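AlyQ (PDB 5XNR) probably cleaves alginate by beta-elimination through its lyase domain, which is joined to a calcium-binding CBM32 module of the kind that binds carbohydrate. Local coordinates at residues W161-P166 with E181-N186. Numbering follows the deposited sequence.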
loop_
_atom_site.group_PDB
_atom_site.type_symbol
_atom_site.label_atom_id
_atom_site.label_comp_id
_atom_site.label_asym_id
_atom_site.label_seq_id
_atom_site.Cartn_x
_atom_site.Cartn_y
_atom_site.Cartn_z
ATOM N N TRP A 161 22.513 -5.733 -6.965
ATOM C CA TRP A 161 21.618 -5.496 -8.089
ATOM C C TRP A 161 22.172 -4.367 -8.970
ATOM O O TRP A 161 23.006 -3.545 -8.547
ATOM C CB TRP A 161 20.212 -5.168 -7.570
ATOM C CG TRP A 161 19.681 -6.205 -6.634
ATOM C CD1 TRP A 161 19.855 -6.271 -5.278
ATOM C CD2 TRP A 161 18.943 -7.380 -6.994
ATOM N NE1 TRP A 161 19.251 -7.388 -4.768
ATOM C CE2 TRP A 161 18.680 -8.084 -5.799
ATOM C CE3 TRP A 161 18.475 -7.890 -8.201
ATOM C CZ2 TRP A 161 17.964 -9.273 -5.787
ATOM C CZ3 TRP A 161 17.760 -9.062 -8.186
ATOM C CH2 TRP A 161 17.520 -9.746 -6.998
ATOM N N LYS A 162 21.707 -4.381 -10.208
ATOM C CA LYS A 162 21.774 -3.254 -11.123
ATOM C C LYS A 162 20.352 -2.960 -11.590
ATOM O O LYS A 162 19.519 -3.852 -11.597
ATOM C CB LYS A 162 22.636 -3.564 -12.349
ATOM C CG LYS A 162 22.036 -4.590 -13.302
ATOM C CD LYS A 162 22.937 -4.977 -14.448
ATOM C CE LYS A 162 22.431 -4.529 -15.798
ATOM N NZ LYS A 162 23.098 -5.307 -16.867
ATOM N N ILE A 163 20.110 -1.727 -12.006
ATOM C CA ILE A 163 18.808 -1.328 -12.514
ATOM C C ILE A 163 18.897 -1.014 -14.016
ATOM O O ILE A 163 19.939 -0.560 -14.537
ATOM C CB ILE A 163 18.268 -0.129 -11.723
ATOM C CG1 ILE A 163 16.753 -0.020 -11.859
ATOM C CG2 ILE A 163 18.957 1.175 -12.119
ATOM C CD1 ILE A 163 16.109 0.796 -10.754
ATOM N N THR A 164 17.782 -1.302 -14.697
ATOM C CA THR A 164 17.559 -0.905 -16.062
ATOM C C THR A 164 16.339 0.016 -16.090
ATOM O O THR A 164 15.294 -0.311 -15.567
ATOM C CB THR A 164 17.393 -2.117 -16.988
ATOM O OG1 THR A 164 18.595 -2.889 -16.970
ATOM C CG2 THR A 164 17.111 -1.722 -18.421
ATOM N N TYR A 165 16.496 1.178 -16.702
ATOM C CA TYR A 165 15.474 2.198 -16.666
ATOM C C TYR A 165 14.694 2.132 -17.985
ATOM O O TYR A 165 15.153 1.531 -18.946
ATOM C CB TYR A 165 16.102 3.585 -16.438
ATOM C CG TYR A 165 16.701 3.847 -15.075
ATOM C CD1 TYR A 165 15.894 3.964 -13.950
ATOM C CD2 TYR A 165 18.074 3.976 -14.903
ATOM C CE1 TYR A 165 16.429 4.197 -12.690
ATOM C CE2 TYR A 165 18.629 4.230 -13.655
ATOM C CZ TYR A 165 17.804 4.318 -12.540
ATOM O OH TYR A 165 18.331 4.555 -11.302
ATOM N N PRO A 166 13.535 2.790 -18.037
ATOM C CA PRO A 166 12.711 2.938 -19.232
ATOM C C PRO A 166 13.346 3.726 -20.382
ATOM O O PRO A 166 12.906 3.576 -21.501
ATOM C CB PRO A 166 11.495 3.728 -18.743
ATOM C CG PRO A 166 11.341 3.263 -17.316
ATOM C CD PRO A 166 12.783 3.249 -16.857
ATOM N N GLU A 181 12.801 9.745 -11.398
ATOM C CA GLU A 181 11.385 9.647 -11.799
ATOM C C GLU A 181 11.002 8.189 -12.066
ATOM O O GLU A 181 9.841 7.899 -12.182
ATOM C CB GLU A 181 11.092 10.448 -13.070
ATOM C CG GLU A 181 11.702 9.824 -14.326
ATOM C CD GLU A 181 11.441 10.534 -15.646
ATOM O OE1 GLU A 181 10.254 10.786 -15.928
ATOM O OE2 GLU A 181 12.436 10.788 -16.413
ATOM N N TYR A 182 11.979 7.312 -12.203
ATOM C CA TYR A 182 11.749 5.891 -12.481
ATOM C C TYR A 182 11.913 5.028 -11.209
ATOM O O TYR A 182 11.293 3.958 -11.096
ATOM C CB TYR A 182 12.719 5.428 -13.567
ATOM C CG TYR A 182 12.647 6.173 -14.879
ATOM C CD1 TYR A 182 11.441 6.352 -15.532
ATOM C CD2 TYR A 182 13.791 6.630 -15.506
ATOM C CE1 TYR A 182 11.361 7.010 -16.747
ATOM C CE2 TYR A 182 13.738 7.279 -16.733
ATOM C CZ TYR A 182 12.515 7.467 -17.361
ATOM O OH TYR A 182 12.438 8.103 -18.569
ATOM N N TRP A 183 12.731 5.481 -10.255
ATOM C CA TRP A 183 13.090 4.719 -9.048
ATOM C C TRP A 183 13.224 5.689 -7.874
ATOM O O TRP A 183 14.228 6.415 -7.812
ATOM C CB TRP A 183 14.420 3.996 -9.284
ATOM C CG TRP A 183 14.836 3.003 -8.241
ATOM C CD1 TRP A 183 14.065 2.040 -7.649
ATOM C CD2 TRP A 183 16.167 2.797 -7.752
ATOM N NE1 TRP A 183 14.822 1.270 -6.808
ATOM C CE2 TRP A 183 16.118 1.710 -6.854
ATOM C CE3 TRP A 183 17.395 3.430 -7.977
ATOM C CZ2 TRP A 183 17.246 1.258 -6.170
ATOM C CZ3 TRP A 183 18.511 2.987 -7.295
ATOM C CH2 TRP A 183 18.436 1.904 -6.417
ATOM N N PHE A 184 12.252 5.692 -6.964
ATOM C CA PHE A 184 12.260 6.624 -5.850
ATOM C C PHE A 184 11.557 6.034 -4.635
ATOM O O PHE A 184 10.786 5.122 -4.749
ATOM C CB PHE A 184 11.541 7.921 -6.229
ATOM C CG PHE A 184 10.173 7.721 -6.826
ATOM C CD1 PHE A 184 10.029 7.397 -8.163
ATOM C CD2 PHE A 184 9.036 7.831 -6.042
ATOM C CE1 PHE A 184 8.773 7.218 -8.724
ATOM C CE2 PHE A 184 7.774 7.652 -6.598
ATOM C CZ PHE A 184 7.645 7.350 -7.942
ATOM N N VAL A 185 11.807 6.645 -3.487
ATOM C CA VAL A 185 11.190 6.250 -2.221
ATOM C C VAL A 185 9.774 6.832 -2.140
ATOM O O VAL A 185 9.551 7.995 -2.448
ATOM C CB VAL A 185 12.058 6.687 -1.024
ATOM C CG1 VAL A 185 11.373 6.392 0.305
ATOM C CG2 VAL A 185 13.445 6.047 -1.064
ATOM N N ASN A 186 8.824 6.038 -1.683
ATOM C CA ASN A 186 7.428 6.514 -1.584
ATOM C C ASN A 186 7.328 7.557 -0.456
ATOM O O ASN A 186 8.320 7.893 0.201
ATOM C CB ASN A 186 6.446 5.356 -1.355
ATOM C CG ASN A 186 6.716 4.599 -0.073
ATOM O OD1 ASN A 186 7.804 4.722 0.498
ATOM N ND2 ASN A 186 5.756 3.804 0.373
#
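The CA atoms of Y165 and Y182, 6.7 Å apart, are the nearest pair across 161-166 and 181-186, and side chains alone join the two segments. At one end P166 lies over one face of the Y182 ring in a CH-pi contact, its CD 3.6 Å from the ring centroid and 17° off the normal. The aliphatic CG of E181 lies over the opposite face, so that the ring is sandwiched, while its hydroxyl is hydrogen-bonded to N202. Y165 meets Y182 obliquely, the ring planes inclined at 37°; the nearest atoms are CD1 of Y165 and CB of Y182, 3.5 Å apart. The lyase domain has the concanavalin-like beta-sandwich (jelly-roll) architecture of its clan, and here I163 of strand 161-164, paired with 211-217 in one sheet, meets W183 of 183-185, an outermost strand of another; Y165, P166 and Y182 lie in the adjoining loops. CB of W183 sits at the edge of the Y165 ring, in its plane. The Y165 hydroxyl reaches the indole, OH lying 3.6 Å from W183 CE3, and is hydrogen-bonded to ND2 of N180, whose OD1 accepts hydrogen bonds from the backbone N-H groups of Y182 and W183. With CG1 anti to the backbone N (chi1 -159°), I163 extends CD1 over one face of the W183 indole, 3.7 Å from the centroid of the five-membered ring in a CH-pi contact. F194 of strand 192-197 touches both I163 and W183.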